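Local coordinates for uncharacterized protein (Neosartorya fumigata, PDB 5J5L), which binds arachidonic acid within a bundle of helices and is probably a constitutive cell-wall protein and target of the host antibody response, at residues Ser46-Ala51 and Ser112-Leu117; Thr15-Leu20 and Gln42-Asp47; Asp106-Gln111 and Ser146-Phe151. All blocks are in the same frame, centred on the assembly; numbering follows the deposited sequence. Where two conformers were deposited one is given.

Contact 1. Residues Ser46-Ala51 and Ser112-Leu117; sequences SDIDQA and SKTDAL
I48 lays its CG2 methyl over the backbone carbonyl of K113, 3.4 Å from K113 O, and against the K113 CB. This is parallel helix-helix packing inside an all-helical bundle: segments 46-51 and 112-117, of helices 31-56 and 100-124, run the same way, axes 20° and 8.9 Å apart. On the inner side of the interface the contact is apolar. CD1 of L117 presses on the A51 methyl, CD1 to CB 3.6 Å, while the CB of L117 stands near I48 CG2. The other branch of I48 ends at CD1 near T114 OG1, whose hydroxyl is hydrogen-bonded to the carbonyl of L110 one turn back; both I48 and T114 belong to the arachidonic acid pocket. Along the outer edge D49 and K113 close the seam. The lysine chain stays extended as far as CE and then bends, chi4 -59°, carrying NZ onto D49 in a salt bridge. D49 OD1 lies beside the methylenes of that chain, 3.3 Å from K113 CG. A water bridges the helices, donating to D49 OD1 at 2.7 Å and to K113 O at 2.9 Å, and K113 NZ meets the syn lone pair of D49 OD2 at 2.7 Å.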
ATOM      1  N   SER A  46       1.422  -2.652   9.327  1.00 20.11           N
ATOM      2  CA  SER A  46       2.190  -2.014  10.385  1.00 23.36           C
ATOM      3  C   SER A  46       3.110  -0.932   9.813  1.00 20.83           C
ATOM      4  O   SER A  46       3.242   0.149  10.387  1.00 22.63           O
ATOM      5  CB  SER A  46       3.029  -3.066  11.119  1.00 24.71           C
ATOM      6  OG  SER A  46       3.703  -2.517  12.230  1.00 32.07           O
ATOM      7  N   ASP A  47       3.768  -1.260   8.711  1.00 19.26           N
ATOM      8  CA  ASP A  47       4.707  -0.340   8.065  1.00 19.08           C
ATOM      9  C   ASP A  47       4.008   0.894   7.486  1.00 18.97           C
ATOM     10  O   ASP A  47       4.567   2.002   7.540  1.00 19.44           O
ATOM     11  CB  ASP A  47       5.531  -1.087   7.004  1.00 19.43           C
ATOM     12  CG  ASP A  47       6.515  -2.112   7.631  1.00 23.35           C
ATOM     13  OD1 ASP A  47       6.873  -1.971   8.821  1.00 25.21           O
ATOM     14  OD2 ASP A  47       6.939  -3.055   6.929  1.00 24.22           O
ATOM     15  N   ILE A  48       2.800   0.723   6.965  1.00 18.43           N
ATOM     16  CA  ILE A  48       2.029   1.864   6.466  1.00 18.17           C
ATOM     17  C   ILE A  48       1.655   2.757   7.652  1.00 19.49           C
ATOM     18  O   ILE A  48       1.812   3.972   7.592  1.00 19.96           O
ATOM     19  CB  ILE A  48       0.758   1.419   5.699  1.00 17.54           C
ATOM     20  CG1 ILE A  48       1.132   0.715   4.374  1.00 18.67           C
ATOM     21  CG2 ILE A  48      -0.147   2.617   5.414  1.00 17.63           C
ATOM     22  CD1 ILE A  48       0.023  -0.079   3.746  1.00 17.84           C
ATOM     23  N   ASP A  49       1.165   2.144   8.723  1.00 20.59           N
ATOM     24  CA  ASP A  49       0.790   2.884   9.934  1.00 22.21           C
ATOM     25  C   ASP A  49       2.001   3.602  10.536  1.00 24.25           C
ATOM     26  O   ASP A  49       1.865   4.728  11.026  1.00 24.00           O
ATOM     27  CB  ASP A  49       0.135   1.966  10.964  1.00 24.33           C
ATOM     28  CG  ASP A  49      -1.288   1.560  10.570  1.00 27.12           C
ATOM     29  OD1 ASP A  49      -1.860   2.165   9.631  1.00 26.65           O
ATOM     30  OD2 ASP A  49      -1.834   0.635  11.194  1.00 28.85           O
ATOM     31  N   GLN A  50       3.188   2.987  10.455  1.00 23.14           N
ATOM     32  CA  GLN A  50       4.408   3.636  10.944  1.00 25.44           C
ATOM     33  C   GLN A  50       4.724   4.886  10.120  1.00 23.26           C
ATOM     34  O   GLN A  50       5.063   5.935  10.684  1.00 26.51           O
ATOM     35  CB  GLN A  50       5.593   2.666  10.920  1.00 27.13           C
ATOM     36  CG  GLN A  50       6.915   3.280  11.390  1.00 29.48           C
ATOM     37  CD  GLN A  50       6.878   3.702  12.846  1.00 35.98           C
ATOM     38  OE1 GLN A  50       6.989   4.886  13.164  1.00 40.23           O
ATOM     39  NE2 GLN A  50       6.701   2.737  13.738  1.00 37.12           N
ATOM     40  N   ALA A  51       4.624   4.765   8.798  1.00 21.61           N
ATOM     41  CA  ALA A  51       4.827   5.903   7.888  1.00 21.25           C
ATOM     42  C   ALA A  51       3.856   7.054   8.201  1.00 22.60           C
ATOM     43  O   ALA A  51       4.260   8.221   8.258  1.00 22.14           O
ATOM     44  CB  ALA A  51       4.692   5.473   6.440  1.00 21.21           C
ATOM     45  N   SER A 112      -7.796   1.723   3.738  1.00 21.14           N
ATOM     46  CA  SER A 112      -7.971   2.704   4.809  1.00 22.44           C
ATOM     47  C   SER A 112      -6.636   3.277   5.277  1.00 21.29           C
ATOM     48  O   SER A 112      -6.471   4.512   5.443  1.00 21.40           O
ATOM     49  CB  SER A 112      -8.706   2.064   5.993  1.00 26.48           C
ATOM     50  OG  SER A 112      -8.904   3.000   7.033  1.00 36.67           O
ATOM     51  N   LYS A 113      -5.691   2.380   5.509  1.00 18.68           N
ATOM     52  CA  LYS A 113      -4.385   2.770   6.046  1.00 19.12           C
ATOM     53  C   LYS A 113      -3.573   3.564   5.013  1.00 19.39           C
ATOM     54  O   LYS A 113      -2.900   4.543   5.370  1.00 19.34           O
ATOM     55  CB  LYS A 113      -3.622   1.547   6.559  1.00 19.00           C
ATOM     56  CG  LYS A 113      -4.255   0.899   7.779  1.00 20.60           C
ATOM     57  CD  LYS A 113      -3.543  -0.387   8.164  1.00 21.80           C
ATOM     58  CE  LYS A 113      -4.255  -1.063   9.326  1.00 24.36           C
ATOM     59  NZ  LYS A 113      -4.321  -0.195  10.533  1.00 25.09           N
ATOM     60  N   THR A 114      -3.666   3.164   3.749  1.00 17.55           N
ATOM     61  CA  THR A 114      -2.976   3.884   2.663  1.00 18.09           C
ATOM     62  C   THR A 114      -3.592   5.283   2.470  1.00 18.90           C
ATOM     63  O   THR A 114      -2.874   6.276   2.273  1.00 19.87           O
ATOM     64  CB  THR A 114      -3.048   3.101   1.350  1.00 19.10           C
ATOM     65  OG1 THR A 114      -2.433   1.822   1.545  1.00 17.41           O
ATOM     66  CG2 THR A 114      -2.326   3.856   0.206  1.00 18.72           C
ATOM     67  N   ASP A 115      -4.913   5.366   2.543  1.00 18.98           N
ATOM     68  CA  ASP A 115      -5.580   6.667   2.442  1.00 19.95           C
ATOM     69  C   ASP A 115      -5.131   7.609   3.573  1.00 20.41           C
ATOM     70  O   ASP A 115      -4.919   8.813   3.348  1.00 21.40           O
ATOM     71  CB  ASP A 115      -7.096   6.489   2.447  1.00 22.28           C
ATOM     72  CG  ASP A 115      -7.623   5.901   1.149  1.00 21.47           C
ATOM     73  OD1 ASP A 115      -6.836   5.819   0.186  1.00 24.89           O
ATOM     74  OD2 ASP A 115      -8.813   5.524   1.088  1.00 25.60           O
ATOM     75  N   ALA A 116      -4.988   7.068   4.789  1.00 20.77           N
ATOM     76  CA  ALA A 116      -4.552   7.868   5.924  1.00 22.11           C
ATOM     77  C   ALA A 116      -3.128   8.360   5.710  1.00 19.50           C
ATOM     78  O   ALA A 116      -2.801   9.511   6.045  1.00 22.95           O
ATOM     79  CB  ALA A 116      -4.642   7.065   7.220  1.00 23.12           C
ATOM     80  N   LEU A 117      -2.275   7.479   5.190  1.00 19.76           N
ATOM     81  CA  LEU A 117      -0.890   7.839   4.896  1.00 18.13           C
ATOM     82  C   LEU A 117      -0.855   8.974   3.873  1.00 19.73           C
ATOM     83  O   LEU A 117      -0.139   9.977   4.057  1.00 20.96           O
ATOM     84  CB  LEU A 117      -0.088   6.641   4.382  1.00 19.10           C
ATOM     85  CG  LEU A 117       1.336   6.934   3.884  1.00 17.88           C
ATOM     86  CD1 LEU A 117       2.182   7.636   4.937  1.00 20.48           C
ATOM     87  CD2 LEU A 117       1.970   5.634   3.404  1.00 18.35           C
TER
HETATM   88  O   HOH W   1      -2.085   4.462   8.173  1.00 21.61           O

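Contact 2. Residues Thr15-Leu20 and Gln42-Asp47; sequences TDINTL and QQLESD
D47 OD2 is approached both by D16 OD2 from the facing helix and by the side-chain amide of Q43 from its own. The two carboxylate oxygens, D16 OD2 and D47 OD2, are just 2.4 Å apart, a separation hard to reconcile with two full negative charges; one of the acids probably holds a proton. The carboxylate planes are nearly coplanar, 15° apart, although the side chains themselves cross at about a right angle. Q43, one turn before D47 in the same helix, holds the D47 carboxylate. Its NE2 donates to D47 OD1 at 3.0 Å, arriving from above the carboxylate plane while the acceptor lies in the plane of the amide, and makes a weak second bond of 3.4 Å from NE2 to D47 OD2. These bonds would be expected to stabilise negative charge on D47. The D16 side chain also serves as an apolar neighbour: its CB rests 3.8 Å from CD1 of L44. L44 CG stands anti to its backbone N, chi1 173°, and from it the two methyls reach helix 3-26: CD2 meets CD1 of L20 at 3.5 Å and, less closely, CG1 of I17 at 4.1 Å. L20 is part of the arachidonic acid pocket, and L44 also touches L110 of helix 100-124, tying this pair of helices to the rest of the core. The axes of segments 15-20 and 42-47 run 162° apart in direction and approach to 9.5 Å, and the consecutive helices 3-26 and 31-56 form an antiparallel alpha-alpha hairpin, its apolar inner seam edged by an acid pair in an all-helical lipid-binding bundle.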
ATOM      1  N   THR A  15       9.249  -2.460  -0.430  1.00 19.62           N
ATOM      2  CA  THR A  15       9.785  -3.811  -0.278  1.00 22.21           C
ATOM      3  C   THR A  15       8.712  -4.813   0.149  1.00 21.75           C
ATOM      4  O   THR A  15       8.615  -5.902  -0.438  1.00 20.56           O
ATOM      5  CB  THR A  15      10.995  -3.806   0.668  1.00 24.22           C
ATOM      6  OG1 THR A  15      11.968  -2.927   0.116  1.00 26.69           O
ATOM      7  CG2 THR A  15      11.598  -5.195   0.800  1.00 28.12           C
ATOM      8  N   ASP A  16       7.878  -4.439   1.128  1.00 19.33           N
ATOM      9  CA  ASP A  16       6.779  -5.294   1.589  1.00 19.29           C
ATOM     10  C   ASP A  16       5.843  -5.677   0.441  1.00 19.49           C
ATOM     11  O   ASP A  16       5.454  -6.840   0.312  1.00 19.47           O
ATOM     12  CB  ASP A  16       5.919  -4.590   2.642  1.00 20.15           C
ATOM     13  CG  ASP A  16       6.639  -4.322   3.959  1.00 22.80           C
ATOM     14  OD1 ASP A  16       7.652  -4.996   4.321  1.00 23.24           O
ATOM     15  OD2 ASP A  16       6.122  -3.433   4.695  1.00 22.25           O
ATOM     16  N   ILE A  17       5.453  -4.680  -0.361  1.00 17.62           N
ATOM     17  CA  ILE A  17       4.527  -4.897  -1.466  1.00 17.53           C
ATOM     18  C   ILE A  17       5.119  -5.886  -2.466  1.00 19.35           C
ATOM     19  O   ILE A  17       4.430  -6.808  -2.912  1.00 19.22           O
ATOM     20  CB  ILE A  17       4.146  -3.585  -2.179  1.00 17.92           C
ATOM     21  CG1 ILE A  17       3.313  -2.685  -1.247  1.00 17.59           C
ATOM     22  CG2 ILE A  17       3.353  -3.863  -3.451  1.00 19.85           C
ATOM     23  CD1 ILE A  17       3.307  -1.218  -1.647  1.00 19.45           C
ATOM     24  N   ASN A  18       6.387  -5.697  -2.814  1.00 20.19           N
ATOM     25  CA  ASN A  18       6.995  -6.555  -3.820  1.00 23.79           C
ATOM     26  C   ASN A  18       7.177  -7.973  -3.312  1.00 23.29           C
ATOM     27  O   ASN A  18       7.014  -8.921  -4.068  1.00 23.28           O
ATOM     28  CB  ASN A  18       8.272  -5.917  -4.323  1.00 29.18           C
ATOM     29  CG  ASN A  18       7.976  -4.669  -5.144  1.00 37.28           C
ATOM     30  OD1 ASN A  18       6.999  -4.631  -5.920  1.00 37.07           O
ATOM     31  ND2 ASN A  18       8.787  -3.646  -4.971  1.00 40.47           N
ATOM     32  N   THR A  19       7.420  -8.116  -2.016  1.00 20.33           N
ATOM     33  CA  THR A  19       7.437  -9.439  -1.395  1.00 23.64           C
ATOM     34  C   THR A  19       6.057 -10.100  -1.453  1.00 21.68           C
ATOM     35  O   THR A  19       5.941 -11.264  -1.827  1.00 23.29           O
ATOM     36  CB  THR A  19       7.957  -9.360   0.048  1.00 23.54           C
ATOM     37  OG1 THR A  19       9.274  -8.793   0.026  1.00 26.19           O
ATOM     38  CG2 THR A  19       7.983 -10.736   0.697  1.00 30.68           C
ATOM     39  N   LEU A  20       5.009  -9.364  -1.125  1.00 19.32           N
ATOM     40  CA  LEU A  20       3.655  -9.908  -1.252  1.00 20.09           C
ATOM     41  C   LEU A  20       3.333 -10.405  -2.658  1.00 19.15           C
ATOM     42  O   LEU A  20       2.747 -11.468  -2.836  1.00 21.00           O
ATOM     43  CB  LEU A  20       2.610  -8.858  -0.866  1.00 20.62           C
ATOM     44  CG  LEU A  20       2.266  -8.775   0.602  1.00 26.58           C
ATOM     45  CD1 LEU A  20       1.311  -7.613   0.817  1.00 26.20           C
ATOM     46  CD2 LEU A  20       1.625 -10.062   1.110  1.00 22.62           C
ATOM     47  N   GLN A  42       0.408  -8.330   7.134  1.00 19.29           N
ATOM     48  CA  GLN A  42       0.254  -7.678   8.439  1.00 20.33           C
ATOM     49  C   GLN A  42       1.455  -6.777   8.734  1.00 21.94           C
ATOM     50  O   GLN A  42       1.298  -5.700   9.330  1.00 23.07           O
ATOM     51  CB  GLN A  42       0.031  -8.710   9.533  1.00 24.64           C
ATOM     52  CG  GLN A  42      -1.356  -9.337   9.455  1.00 23.26           C
ATOM     53  CD  GLN A  42      -2.442  -8.407   9.982  1.00 26.36           C
ATOM     54  OE1 GLN A  42      -3.248  -7.865   9.217  1.00 28.19           O
ATOM     55  NE2 GLN A  42      -2.454  -8.206  11.280  1.00 27.50           N
ATOM     56  N   GLN A  43       2.639  -7.217   8.300  1.00 21.46           N
ATOM     57  CA  GLN A  43       3.844  -6.366   8.355  1.00 20.52           C
ATOM     58  C   GLN A  43       3.636  -5.108   7.516  1.00 19.71           C
ATOM     59  O   GLN A  43       3.978  -3.993   7.942  1.00 19.99           O
ATOM     60  CB  GLN A  43       5.070  -7.131   7.871  1.00 22.60           C
ATOM     61  CG  GLN A  43       6.386  -6.406   8.136  1.00 26.87           C
ATOM     62  CD  GLN A  43       6.597  -6.074   9.608  1.00 31.09           C
ATOM     63  OE1 GLN A  43       6.588  -6.953  10.468  1.00 34.62           O
ATOM     64  NE2 GLN A  43       6.794  -4.786   9.907  1.00 35.01           N
ATOM     65  N   LEU A  44       3.058  -5.283   6.334  1.00 19.25           N
ATOM     66  CA  LEU A  44       2.757  -4.160   5.450  1.00 18.06           C
ATOM     67  C   LEU A  44       1.819  -3.169   6.138  1.00 17.85           C
ATOM     68  O   LEU A  44       2.073  -1.963   6.132  1.00 17.34           O
ATOM     69  CB  LEU A  44       2.159  -4.641   4.123  1.00 17.93           C
ATOM     70  CG  LEU A  44       1.629  -3.598   3.134  1.00 16.34           C
ATOM     71  CD1 LEU A  44       2.680  -2.547   2.820  1.00 17.92           C
ATOM     72  CD2 LEU A  44       1.128  -4.260   1.864  1.00 18.59           C
ATOM     73  N   GLU A  45       0.747  -3.675   6.742  1.00 17.72           N
ATOM     74  CA  GLU A  45      -0.172  -2.807   7.494  1.00 19.48           C
ATOM     75  C   GLU A  45       0.558  -1.985   8.565  1.00 20.21           C
ATOM     76  O   GLU A  45       0.360  -0.771   8.680  1.00 20.11           O
ATOM     77  CB  GLU A  45      -1.298  -3.621   8.140  1.00 20.14           C
ATOM     78  CG  GLU A  45      -2.317  -4.206   7.172  1.00 22.04           C
ATOM     79  CD  GLU A  45      -3.564  -4.753   7.866  1.00 22.13           C
ATOM     80  OE1 GLU A  45      -3.806  -4.444   9.043  1.00 24.70           O
ATOM     81  OE2 GLU A  45      -4.329  -5.506   7.233  1.00 23.13           O
ATOM     82  N   SER A  46       1.422  -2.652   9.327  1.00 20.11           N
ATOM     83  CA  SER A  46       2.190  -2.014  10.385  1.00 23.36           C
ATOM     84  C   SER A  46       3.110  -0.932   9.813  1.00 20.83           C
ATOM     85  O   SER A  46       3.242   0.149  10.387  1.00 22.63           O
ATOM     86  CB  SER A  46       3.029  -3.066  11.119  1.00 24.71           C
ATOM     87  OG  SER A  46       3.703  -2.517  12.230  1.00 32.07           O
ATOM     88  N   ASP A  47       3.768  -1.260   8.711  1.00 19.26           N
ATOM     89  CA  ASP A  47       4.707  -0.340   8.065  1.00 19.08           C
ATOM     90  C   ASP A  47       4.008   0.894   7.486  1.00 18.97           C
ATOM     91  O   ASP A  47       4.567   2.002   7.540  1.00 19.44           O
ATOM     92  CB  ASP A  47       5.531  -1.087   7.004  1.00 19.43           C
ATOM     93  CG  ASP A  47       6.515  -2.112   7.631  1.00 23.35           C
ATOM     94  OD1 ASP A  47       6.873  -1.971   8.821  1.00 25.21           O
ATOM     95  OD2 ASP A  47       6.939  -3.055   6.929  1.00 24.22           O
TER

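Contact 3. Residues Asp106-Gln111 and Ser146-Phe151; sequences DLNALQ and SAIAVF. With ACD (arachidonic acid), chain B.
One wall of the arachidonic acid pocket is lined by L107, whose side chain touches the lipid with one methyl and the last helix with the other. Its CD2 lies 3.9 Å from ligand atom C12, while CD1 reaches the CB of A147 at 4.0 Å and CD2 of the F151 ring at 4.1 Å. L107 CB packs on CG1 of I148 at 3.7 Å, where the CA atoms of the two segments are nearest. The ring of F151 also touches I87 and V88 of helix 63-89 and has V150 CG1 above one face, toward the rim. Helices 100-124 and 127-150 are consecutive in the chain and form an antiparallel alpha-alpha hairpin of the bundle, the axes of segments 106-111 and 146-150 running 161° apart in direction. Toward the outer side I148 meets two amide side chains: its CD1 lies 3.4 Å from N108 OD1 and also 3.4 Å from Q111 OE1. Q111 reaches this methyl with CG anti to its backbone N, chi1 -176°, and the chain extended beyond, crossing I148 at about a right angle. The other end of that amide, NE2, is hydrogen-bonded to D141 on helix 127-150. On the ligand side of helix 100-124, L110 CD1 touches C14 of the lipid at 3.7 Å. D106 lies nearer the carboxyl end of the arachidonate, with CB beside C11 and OD2 3.3 Å from C8 of the bound acid, an oxygen that also accepts a hydrogen bond from Q38 NE2 of helix 31-56.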
ATOM      1  N   ASP A 106      -8.280  -7.694   4.351  1.00 17.33           N
ATOM      2  CA  ASP A 106      -6.978  -7.110   4.121  1.00 16.77           C
ATOM      3  C   ASP A 106      -7.066  -5.924   3.157  1.00 16.15           C
ATOM      4  O   ASP A 106      -6.494  -4.863   3.423  1.00 16.32           O
ATOM      5  CB  ASP A 106      -5.999  -8.138   3.528  1.00 16.09           C
ATOM      6  CG  ASP A 106      -5.523  -9.178   4.532  1.00 18.88           C
ATOM      7  OD1 ASP A 106      -5.842  -9.115   5.742  1.00 18.90           O
ATOM      8  OD2 ASP A 106      -4.789 -10.093   4.070  1.00 20.35           O
ATOM      9  N   LEU A 107      -7.796  -6.086   2.063  1.00 15.53           N
ATOM     10  CA  LEU A 107      -7.929  -4.998   1.078  1.00 15.39           C
ATOM     11  C   LEU A 107      -8.547  -3.751   1.706  1.00 16.70           C
ATOM     12  O   LEU A 107      -8.050  -2.642   1.486  1.00 18.77           O
ATOM     13  CB  LEU A 107      -8.757  -5.435  -0.116  1.00 15.27           C
ATOM     14  CG  LEU A 107      -8.072  -6.399  -1.087  1.00 15.55           C
ATOM     15  CD1 LEU A 107      -9.118  -6.961  -2.033  1.00 16.68           C
ATOM     16  CD2 LEU A 107      -6.953  -5.703  -1.860  1.00 18.22           C
ATOM     17  N   ASN A 108      -9.608  -3.933   2.481  1.00 18.46           N
ATOM     18  CA  ASN A 108     -10.268  -2.788   3.122  1.00 19.23           C
ATOM     19  C   ASN A 108      -9.349  -2.107   4.137  1.00 21.68           C
ATOM     20  O   ASN A 108      -9.286  -0.870   4.189  1.00 21.16           O
ATOM     21  CB  ASN A 108     -11.579  -3.228   3.755  1.00 20.61           C
ATOM     22  CG  ASN A 108     -12.667  -3.437   2.732  1.00 22.52           C
ATOM     23  OD1 ASN A 108     -12.893  -2.580   1.874  1.00 24.76           O
ATOM     24  ND2 ASN A 108     -13.362  -4.569   2.817  1.00 23.84           N
ATOM     25  N   ALA A 109      -8.613  -2.902   4.934  1.00 18.52           N
ATOM     26  CA  ALA A 109      -7.640  -2.346   5.889  1.00 20.20           C
ATOM     27  C   ALA A 109      -6.541  -1.579   5.188  1.00 18.54           C
ATOM     28  O   ALA A 109      -6.179  -0.471   5.588  1.00 18.93           O
ATOM     29  CB  ALA A 109      -7.035  -3.447   6.752  1.00 18.32           C
ATOM     30  N   LEU A 110      -5.984  -2.177   4.140  1.00 17.28           N
ATOM     31  CA  LEU A 110      -4.899  -1.543   3.406  1.00 16.48           C
ATOM     32  C   LEU A 110      -5.327  -0.256   2.715  1.00 16.11           C
ATOM     33  O   LEU A 110      -4.570   0.729   2.719  1.00 17.38           O
ATOM     34  CB  LEU A 110      -4.323  -2.521   2.389  1.00 15.40           C
ATOM     35  CG  LEU A 110      -3.478  -3.645   3.014  1.00 15.62           C
ATOM     36  CD1 LEU A 110      -3.321  -4.777   2.003  1.00 18.24           C
ATOM     37  CD2 LEU A 110      -2.118  -3.155   3.503  1.00 18.40           C
ATOM     38  N   GLN A 111      -6.525  -0.251   2.139  1.00 17.75           N
ATOM     39  CA  GLN A 111      -7.034   0.964   1.529  1.00 17.74           C
ATOM     40  C   GLN A 111      -7.174   2.051   2.604  1.00 18.02           C
ATOM     41  O   GLN A 111      -6.747   3.185   2.389  1.00 18.93           O
ATOM     42  CB  GLN A 111      -8.356   0.768   0.809  1.00 18.64           C
ATOM     43  CG  GLN A 111      -8.776   2.060   0.126  1.00 22.25           C
ATOM     44  CD  GLN A 111      -9.934   1.931  -0.820  1.00 23.09           C
ATOM     45  OE1 GLN A 111     -10.740   1.011  -0.732  1.00 23.67           O
ATOM     46  NE2 GLN A 111     -10.040   2.891  -1.723  1.00 25.61           N
ATOM     47  N   SER A 146     -11.416  -1.755  -7.461  1.00 18.95           N
ATOM     48  CA  SER A 146     -11.571  -2.836  -8.419  0.50 19.11           C
ATOM     49  C   SER A 146     -11.289  -4.208  -7.748  1.00 18.70           C
ATOM     50  O   SER A 146     -12.063  -5.143  -7.886  1.00 20.35           O
ATOM     51  CB  SER A 146     -10.673  -2.571  -9.634  0.50 19.28           C
ATOM     52  OG  SER A 146     -10.772  -3.602 -10.584  0.50 18.77           O
ATOM     53  N   ALA A 147     -10.179  -4.329  -7.031  1.00 16.91           N
ATOM     54  CA  ALA A 147      -9.857  -5.587  -6.348  1.00 16.21           C
ATOM     55  C   ALA A 147     -10.905  -5.971  -5.316  1.00 18.07           C
ATOM     56  O   ALA A 147     -11.295  -7.128  -5.219  1.00 16.53           O
ATOM     57  CB  ALA A 147      -8.476  -5.522  -5.722  1.00 15.59           C
ATOM     58  N   ILE A 148     -11.367  -4.989  -4.552  1.00 17.62           N
ATOM     59  CA  ILE A 148     -12.455  -5.225  -3.588  1.00 17.86           C
ATOM     60  C   ILE A 148     -13.713  -5.740  -4.264  1.00 18.46           C
ATOM     61  O   ILE A 148     -14.354  -6.680  -3.779  1.00 20.79           O
ATOM     62  CB  ILE A 148     -12.725  -3.953  -2.740  1.00 18.41           C
ATOM     63  CG1 ILE A 148     -11.554  -3.706  -1.771  1.00 19.37           C
ATOM     64  CG2 ILE A 148     -14.042  -4.065  -1.980  1.00 21.22           C
ATOM     65  CD1 ILE A 148     -11.492  -2.287  -1.240  1.00 20.84           C
ATOM     66  N   ALA A 149     -14.083  -5.141  -5.399  1.00 19.20           N
ATOM     67  CA  ALA A 149     -15.245  -5.591  -6.146  1.00 19.44           C
ATOM     68  C   ALA A 149     -15.071  -7.027  -6.590  1.00 19.98           C
ATOM     69  O   ALA A 149     -15.999  -7.811  -6.519  1.00 21.65           O
ATOM     70  CB  ALA A 149     -15.495  -4.695  -7.346  1.00 20.64           C
ATOM     71  N   VAL A 150     -13.873  -7.373  -7.054  1.00 19.24           N
ATOM     72  CA  VAL A 150     -13.596  -8.747  -7.468  1.00 20.69           C
ATOM     73  C   VAL A 150     -13.793  -9.740  -6.312  1.00 20.27           C
ATOM     74  O   VAL A 150     -14.406 -10.798  -6.513  1.00 24.11           O
ATOM     75  CB  VAL A 150     -12.171  -8.892  -8.064  1.00 21.73           C
ATOM     76  CG1 VAL A 150     -11.794 -10.357  -8.226  1.00 25.68           C
ATOM     77  CG2 VAL A 150     -12.085  -8.176  -9.406  1.00 22.31           C
ATOM     78  N   PHE A 151     -13.307  -9.392  -5.121  1.00 19.37           N
ATOM     79  CA  PHE A 151     -13.341 -10.285  -3.951  1.00 21.86           C
ATOM     80  C   PHE A 151     -14.595 -10.139  -3.081  1.00 25.53           C
ATOM     81  O   PHE A 151     -14.676 -10.733  -2.004  1.00 29.03           O
ATOM     82  CB  PHE A 151     -12.065 -10.149  -3.131  1.00 20.74           C
ATOM     83  CG  PHE A 151     -10.887 -10.817  -3.779  1.00 18.64           C
ATOM     84  CD1 PHE A 151     -10.766 -12.196  -3.744  1.00 20.00           C
ATOM     85  CD2 PHE A 151      -9.953 -10.080  -4.487  1.00 18.29           C
ATOM     86  CE1 PHE A 151      -9.705 -12.836  -4.360  1.00 19.94           C
ATOM     87  CE2 PHE A 151      -8.883 -10.711  -5.117  1.00 19.33           C
ATOM     88  CZ  PHE A 151      -8.762 -12.087  -5.051  1.00 18.00           C
TER
HETATM   89  C1  ACD B 201      -0.983 -15.977  -0.968  1.00 27.42           C
HETATM   90  C2  ACD B 201      -2.079 -15.129  -0.367  1.00 31.68           C
HETATM   91  C3  ACD B 201      -3.435 -15.675  -0.767  1.00 28.01           C
HETATM   92  C4  ACD B 201      -4.542 -15.048   0.082  1.00 25.88           C
HETATM   93  C5  ACD B 201      -4.236 -15.220   1.551  1.00 26.26           C
HETATM   94  C6  ACD B 201      -4.095 -14.216   2.436  1.00 31.13           C
HETATM   95  C7  ACD B 201      -4.296 -12.759   2.101  1.00 31.60           C
HETATM   96  C8  ACD B 201      -2.987 -11.994   1.993  1.00 28.17           C
HETATM   97  C9  ACD B 201      -2.777 -10.999   1.116  1.00 30.21           C
HETATM   98  C10 ACD B 201      -3.773 -10.520   0.074  1.00 31.75           C
HETATM   99  C11 ACD B 201      -4.505  -9.289   0.542  1.00 33.07           C
HETATM  100  C12 ACD B 201      -4.433  -8.066   0.000  1.00 29.85           C
HETATM  101  C13 ACD B 201      -3.582  -7.634  -1.177  1.00 33.78           C
HETATM  102  C14 ACD B 201      -2.261  -7.180  -0.580  1.00 35.32           C
HETATM  103  C15 ACD B 201      -1.499  -6.198  -1.073  1.00 34.43           C
HETATM  104  C16 ACD B 201      -1.866  -5.400  -2.293  1.00 28.08           C
HETATM  105  C17 ACD B 201      -1.060  -4.109  -2.304  1.00 33.63           C
HETATM  106  C18 ACD B 201      -1.488  -3.163  -1.196  1.00 31.92           C
HETATM  107  C19 ACD B 201      -0.790  -1.830  -1.317  1.00 35.08           C
HETATM  108  C20 ACD B 201      -0.652  -1.090  -0.011  1.00 30.70           C
HETATM  109  O1  ACD B 201      -0.602 -15.626  -2.092  1.00 26.69           O
HETATM  110  O2  ACD B 201      -0.495 -16.938  -0.344  1.00 28.46           O

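Contacts 1 and 2 share S46 and D47 on helix 31-56, and their centres are 11 Å apart; the centre of contact 3 lies about 15 Å from the centre of each. Helix 100-124 carries one side of both contact 1 and contact 3. L110 of contact 3 touches both other contacts: its CD2 lies 3.8 Å from I48 CD1 of contact 1 and also 3.8 Å from L44 CG of contact 2. E45 of contact 2 packs on both neighbours, its OE1 3.4 Å from K113 CE and its OE2 3.4 Å from A109 CB. All three contacts border arachidonic acid, through I48 and T114, through L20, and through D106, L107 and L110 respectively.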